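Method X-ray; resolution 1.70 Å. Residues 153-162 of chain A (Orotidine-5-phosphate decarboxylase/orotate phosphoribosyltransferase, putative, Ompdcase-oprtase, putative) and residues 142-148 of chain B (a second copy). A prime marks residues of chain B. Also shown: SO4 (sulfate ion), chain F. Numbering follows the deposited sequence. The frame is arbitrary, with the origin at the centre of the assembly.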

ATOM      1  N   TYR A 153      -3.129  -6.836  21.776  1.00 27.50           N
ATOM      2  CA  TYR A 153      -3.740  -6.615  20.472  1.00 25.92           C
ATOM      3  C   TYR A 153      -2.692  -6.715  19.368  1.00 24.31           C
ATOM      4  O   TYR A 153      -1.501  -6.505  19.616  1.00 23.53           O
ATOM      5  CB  TYR A 153      -4.404  -5.239  20.428  1.00 26.45           C
ATOM      6  CG  TYR A 153      -5.538  -5.069  21.410  1.00 28.10           C
ATOM      7  CD1 TYR A 153      -6.765  -5.695  21.196  1.00 29.66           C
ATOM      8  CD2 TYR A 153      -5.386  -4.282  22.551  1.00 29.49           C
ATOM      9  CE1 TYR A 153      -7.815  -5.544  22.094  1.00 31.33           C
ATOM     10  CE2 TYR A 153      -6.432  -4.124  23.461  1.00 30.97           C
ATOM     11  CZ  TYR A 153      -7.642  -4.756  23.222  1.00 31.79           C
ATOM     12  OH  TYR A 153      -8.686  -4.610  24.108  1.00 33.28           O
ATOM     13  N   LEU A 154      -3.135  -7.032  18.152  1.00 22.57           N
ATOM     14  CA  LEU A 154      -2.223  -7.076  17.004  1.00 21.29           C
ATOM     15  C   LEU A 154      -1.431  -5.775  16.866  1.00 20.78           C
ATOM     16  O   LEU A 154      -0.238  -5.799  16.553  1.00 19.98           O
ATOM     17  CB  LEU A 154      -2.963  -7.391  15.692  1.00 21.19           C
ATOM     18  CG  LEU A 154      -2.103  -7.377  14.412  1.00 21.20           C
ATOM     19  CD1 LEU A 154      -1.086  -8.518  14.411  1.00 21.58           C
ATOM     20  CD2 LEU A 154      -2.938  -7.411  13.134  1.00 21.46           C
ATOM     21  N   TYR A 155      -2.084  -4.640  17.111  1.00 20.21           N
ATOM     22  CA  TYR A 155      -1.388  -3.358  16.968  1.00 20.08           C
ATOM     23  C   TYR A 155      -0.250  -3.182  17.973  1.00 19.93           C
ATOM     24  O   TYR A 155       0.763  -2.555  17.666  1.00 19.65           O
ATOM     25  CB  TYR A 155      -2.353  -2.162  16.959  1.00 20.24           C
ATOM     26  CG  TYR A 155      -3.054  -1.837  18.265  1.00 20.63           C
ATOM     27  CD1 TYR A 155      -4.374  -2.217  18.475  1.00 21.11           C
ATOM     28  CD2 TYR A 155      -2.412  -1.101  19.263  1.00 21.67           C
ATOM     29  CE1 TYR A 155      -5.036  -1.898  19.655  1.00 21.93           C
ATOM     30  CE2 TYR A 155      -3.061  -0.778  20.450  1.00 22.02           C
ATOM     31  CZ  TYR A 155      -4.376  -1.183  20.636  1.00 22.65           C
ATOM     32  OH  TYR A 155      -5.039  -0.873  21.799  1.00 24.80           O
ATOM     33  N   GLU A 156      -0.404  -3.767  19.159  1.00 20.03           N
ATOM     34  CA  GLU A 156       0.673  -3.780  20.147  1.00 20.10           C
ATOM     35  C   GLU A 156       1.838  -4.653  19.685  1.00 19.73           C
ATOM     36  O   GLU A 156       3.002  -4.311  19.913  1.00 19.67           O
ATOM     37  CB  GLU A 156       0.156  -4.248  21.509  1.00 20.33           C
ATOM     38  CG  GLU A 156      -0.783  -3.262  22.187  1.00 22.30           C
ATOM     39  CD  GLU A 156      -1.280  -3.772  23.532  1.00 25.07           C
ATOM     40  OE1 GLU A 156      -0.768  -3.301  24.570  1.00 26.18           O
ATOM     41  OE2 GLU A 156      -2.171  -4.650  23.546  1.00 26.71           O
ATOM     42  N   ALA A 157       1.528  -5.774  19.030  1.00 19.10           N
ATOM     43  CA  ALA A 157       2.568  -6.633  18.451  1.00 18.72           C
ATOM     44  C   ALA A 157       3.365  -5.920  17.348  1.00 18.32           C
ATOM     45  O   ALA A 157       4.580  -6.095  17.227  1.00 18.29           O
ATOM     46  CB  ALA A 157       1.967  -7.938  17.927  1.00 18.84           C
ATOM     47  N   VAL A 158       2.671  -5.113  16.549  1.00 17.77           N
ATOM     48  CA  VAL A 158       3.308  -4.310  15.513  1.00 17.54           C
ATOM     49  C   VAL A 158       4.228  -3.259  16.150  1.00 17.37           C
ATOM     50  O   VAL A 158       5.373  -3.086  15.725  1.00 17.00           O
ATOM     51  CB  VAL A 158       2.249  -3.651  14.592  1.00 17.52           C
ATOM     52  CG1 VAL A 158       2.889  -2.622  13.658  1.00 17.54           C
ATOM     53  CG2 VAL A 158       1.513  -4.722  13.792  1.00 17.87           C
ATOM     54  N   ALA A 159       3.724  -2.588  17.181  1.00 17.55           N
ATOM     55  CA  ALA A 159       4.500  -1.580  17.912  1.00 18.14           C
ATOM     56  C   ALA A 159       5.793  -2.151  18.499  1.00 18.80           C
ATOM     57  O   ALA A 159       6.847  -1.515  18.412  1.00 18.67           O
ATOM     58  CB  ALA A 159       3.642  -0.929  19.002  1.00 18.01           C
ATOM     59  N   GLU A 160       5.712  -3.351  19.072  1.00 19.39           N
ATOM     60  CA  GLU A 160       6.883  -4.033  19.645  1.00 20.89           C
ATOM     61  C   GLU A 160       7.940  -4.345  18.593  1.00 20.93           C
ATOM     62  O   GLU A 160       9.135  -4.097  18.797  1.00 21.02           O
ATOM     63  CB  GLU A 160       6.468  -5.336  20.337  1.00 21.40           C
ATOM     64  CG  GLU A 160       5.680  -5.167  21.615  1.00 24.52           C
ATOM     65  CD  GLU A 160       5.394  -6.503  22.285  1.00 28.65           C
ATOM     66  OE1 GLU A 160       5.101  -7.485  21.570  1.00 30.94           O
ATOM     67  OE2 GLU A 160       5.472  -6.576  23.527  1.00 31.63           O
ATOM     68  N   ARG A 161       7.496  -4.895  17.463  1.00 21.05           N
ATOM     69  CA  ARG A 161       8.384  -5.172  16.341  1.00 21.32           C
ATOM     70  C   ARG A 161       9.088  -3.908  15.873  1.00 20.71           C
ATOM     71  O   ARG A 161      10.291  -3.915  15.618  1.00 20.30           O
ATOM     72  CB  ARG A 161       7.594  -5.773  15.181  1.00 22.12           C
ATOM     73  CG  ARG A 161       7.648  -7.274  15.121  1.00 24.70           C
ATOM     74  CD  ARG A 161       6.457  -7.822  14.364  1.00 28.30           C
ATOM     75  NE  ARG A 161       6.429  -9.282  14.404  1.00 30.68           N
ATOM     76  CZ  ARG A 161       5.941 -10.007  15.407  1.00 31.14           C
ATOM     77  NH1 ARG A 161       5.430  -9.425  16.486  1.00 32.87           N
ATOM     78  NH2 ARG A 161       5.970 -11.327  15.327  1.00 32.65           N
ATOM     79  N   ALA A 162       8.321  -2.825  15.764  1.00 20.15           N
ATOM     80  CA  ALA A 162       8.832  -1.565  15.260  1.00 19.88           C
ATOM     81  C   ALA A 162       9.892  -0.969  16.183  1.00 19.80           C
ATOM     82  O   ALA A 162      10.939  -0.539  15.712  1.00 19.61           O
ATOM     83  CB  ALA A 162       7.689  -0.582  15.036  1.00 19.47           C
TER
HETATM   84  S   SO4 F 259       5.609 -12.528  18.943  1.00 59.56           S
HETATM   85  O1  SO4 F 259       5.798 -13.966  18.765  1.00 59.89           O
HETATM   86  O2  SO4 F 259       6.834 -11.934  19.475  1.00 59.94           O
HETATM   87  O3  SO4 F 259       5.307 -11.924  17.656  1.00 60.03           O
HETATM   88  O4  SO4 F 259       4.494 -12.289  19.856  1.00 59.63           O
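Chain B (142-148) NDLQCLR

Residues 154-162 of chain A form a helix, with Tyr153 at the N-cap position. Leu154, Ala157, Val158 and Arg161 line the side of it that meets chain B. The chain B segment begins as weakly bonded helix. It then turns, with Leu147′ N hydrogen-bonded to Leu144′ O at 3.1 Å, and leaves in an extended conformation at Leu147′. The segment runs roughly antiparallel to the helix. In register, Val158 CA faces Leu144′ CA at 7.7 Å and Arg161 CA faces Asp143′ CA at 8.1 Å.

Two leucines of chain B make the apolar fit. Leu147′ points toward the helix, and its CD2 lies 3.7 Å from Leu154 CD1 and 4.1 Å from Ala157 CB. Leu144′ starts sideways, but its end comes nearer: CD2 lies 3.8 Å from Val158 CG2, and CG is 4.3 Å from Leu154 CD1. Leu154 CD1 is thus a bump that fits the notch between Leu144′ and Leu147′.

Arg161 reaches across to chain B. Its NH2 is 3.5 Å from Leu147′ CD1. Asp143′ O lies over one guanidinium face, 2.7 Å from Arg161 NH2, but the angle is too poor for a hydrogen bond. At the guanidinium edge, sulfate O3 accepts hydrogen bonds from Arg161 NH1 (2.8 Å) and NH2 (2.5 Å, very short). No hydrogen bond joins the two stretches directly.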

ATOM      1  N   ASN B 142       6.066 -14.356   8.521  1.00 37.99           N
ATOM      2  CA  ASN B 142       5.979 -14.776   9.919  1.00 36.41           C
ATOM      3  C   ASN B 142       5.570 -13.653  10.867  1.00 35.25           C
ATOM      4  O   ASN B 142       4.695 -13.844  11.718  1.00 35.63           O
ATOM      5  N   ASP B 143       6.185 -12.483  10.690  1.00 33.59           N
ATOM      6  CA  ASP B 143       5.998 -11.335  11.584  1.00 32.11           C
ATOM      7  C   ASP B 143       4.557 -11.114  12.020  1.00 30.84           C
ATOM      8  O   ASP B 143       4.266 -11.041  13.216  1.00 30.72           O
ATOM      9  CB  ASP B 143       6.525 -10.050  10.937  1.00 32.22           C
ATOM     10  CG  ASP B 143       8.030 -10.000  10.870  1.00 32.10           C
ATOM     11  OD1 ASP B 143       8.702 -10.983  11.257  1.00 32.97           O
ATOM     12  OD2 ASP B 143       8.542  -8.964  10.417  1.00 32.10           O
ATOM     13  N   LEU B 144       3.661 -11.001  11.047  1.00 28.81           N
ATOM     14  CA  LEU B 144       2.267 -10.732  11.338  1.00 27.22           C
ATOM     15  C   LEU B 144       1.388 -11.903  10.919  1.00 25.77           C
ATOM     16  O   LEU B 144       0.562 -12.365  11.698  1.00 25.31           O
ATOM     17  CB  LEU B 144       1.800  -9.438  10.657  1.00 27.34           C
ATOM     18  CG  LEU B 144       1.978  -8.097  11.391  1.00 27.84           C
ATOM     19  CD1 LEU B 144       3.418  -7.631  11.387  1.00 28.20           C
ATOM     20  CD2 LEU B 144       1.075  -7.019  10.800  1.00 28.75           C
ATOM     21  N   GLN B 145       1.585 -12.384   9.694  1.00 24.59           N
ATOM     22  CA  GLN B 145       0.658 -13.347   9.081  1.00 23.48           C
ATOM     23  C   GLN B 145       0.508 -14.653   9.862  1.00 23.67           C
ATOM     24  O   GLN B 145      -0.574 -15.246   9.882  1.00 22.41           O
ATOM     25  CB  GLN B 145       1.064 -13.637   7.634  1.00 22.98           C
ATOM     26  CG  GLN B 145       0.874 -12.442   6.707  1.00 21.42           C
ATOM     27  CD  GLN B 145       1.566 -12.605   5.369  1.00 18.65           C
ATOM     28  OE1 GLN B 145       1.820 -13.718   4.912  1.00 17.57           O
ATOM     29  NE2 GLN B 145       1.878 -11.489   4.735  1.00 17.38           N
ATOM     30  N   CYS B 146       1.592 -15.091  10.500  1.00 24.42           N
ATOM     31  CA  CYS B 146       1.589 -16.358  11.236  1.00 25.76           C
ATOM     32  C   CYS B 146       1.406 -16.215  12.751  1.00 26.07           C
ATOM     33  O   CYS B 146       1.526 -17.199  13.494  1.00 25.78           O
ATOM     34  CB  CYS B 146       2.839 -17.172  10.906  1.00 26.25           C
ATOM     35  SG  CYS B 146       2.862 -17.750   9.199  1.00 29.39           S
ATOM     36  N   LEU B 147       1.107 -14.999  13.200  1.00 26.48           N
ATOM     37  CA  LEU B 147       0.667 -14.774  14.575  1.00 27.49           C
ATOM     38  C   LEU B 147      -0.646 -15.500  14.831  1.00 28.00           C
ATOM     39  O   LEU B 147      -1.505 -15.571  13.951  1.00 27.37           O
ATOM     40  CB  LEU B 147       0.489 -13.282  14.853  1.00 27.41           C
ATOM     41  CG  LEU B 147       1.579 -12.513  15.612  1.00 28.35           C
ATOM     42  CD1 LEU B 147       2.979 -13.112  15.472  1.00 29.12           C
ATOM     43  CD2 LEU B 147       1.556 -11.044  15.214  1.00 27.83           C
ATOM     44  N   ARG B 148      -0.787 -16.046  16.036  1.00 28.81           N
ATOM     45  CA  ARG B 148      -1.997 -16.772  16.413  1.00 29.77           C
ATOM     46  C   ARG B 148      -3.032 -15.822  16.992  1.00 30.18           C
ATOM     47  O   ARG B 148      -2.773 -15.126  17.976  1.00 29.93           O
ATOM     48  CB  ARG B 148      -1.683 -17.884  17.425  1.00 30.00           C
ATOM     49  CG  ARG B 148      -0.674 -18.930  16.951  1.00 31.53           C
ATOM     50  CD  ARG B 148      -1.239 -19.833  15.860  1.00 34.22           C
ATOM     51  NE  ARG B 148      -2.341 -20.674  16.330  1.00 36.88           N
ATOM     52  CZ  ARG B 148      -3.052 -21.487  15.550  1.00 38.01           C
ATOM     53  NH1 ARG B 148      -4.034 -22.214  16.067  1.00 38.67           N
ATOM     54  NH2 ARG B 148      -2.782 -21.577  14.251  1.00 38.55           N
TER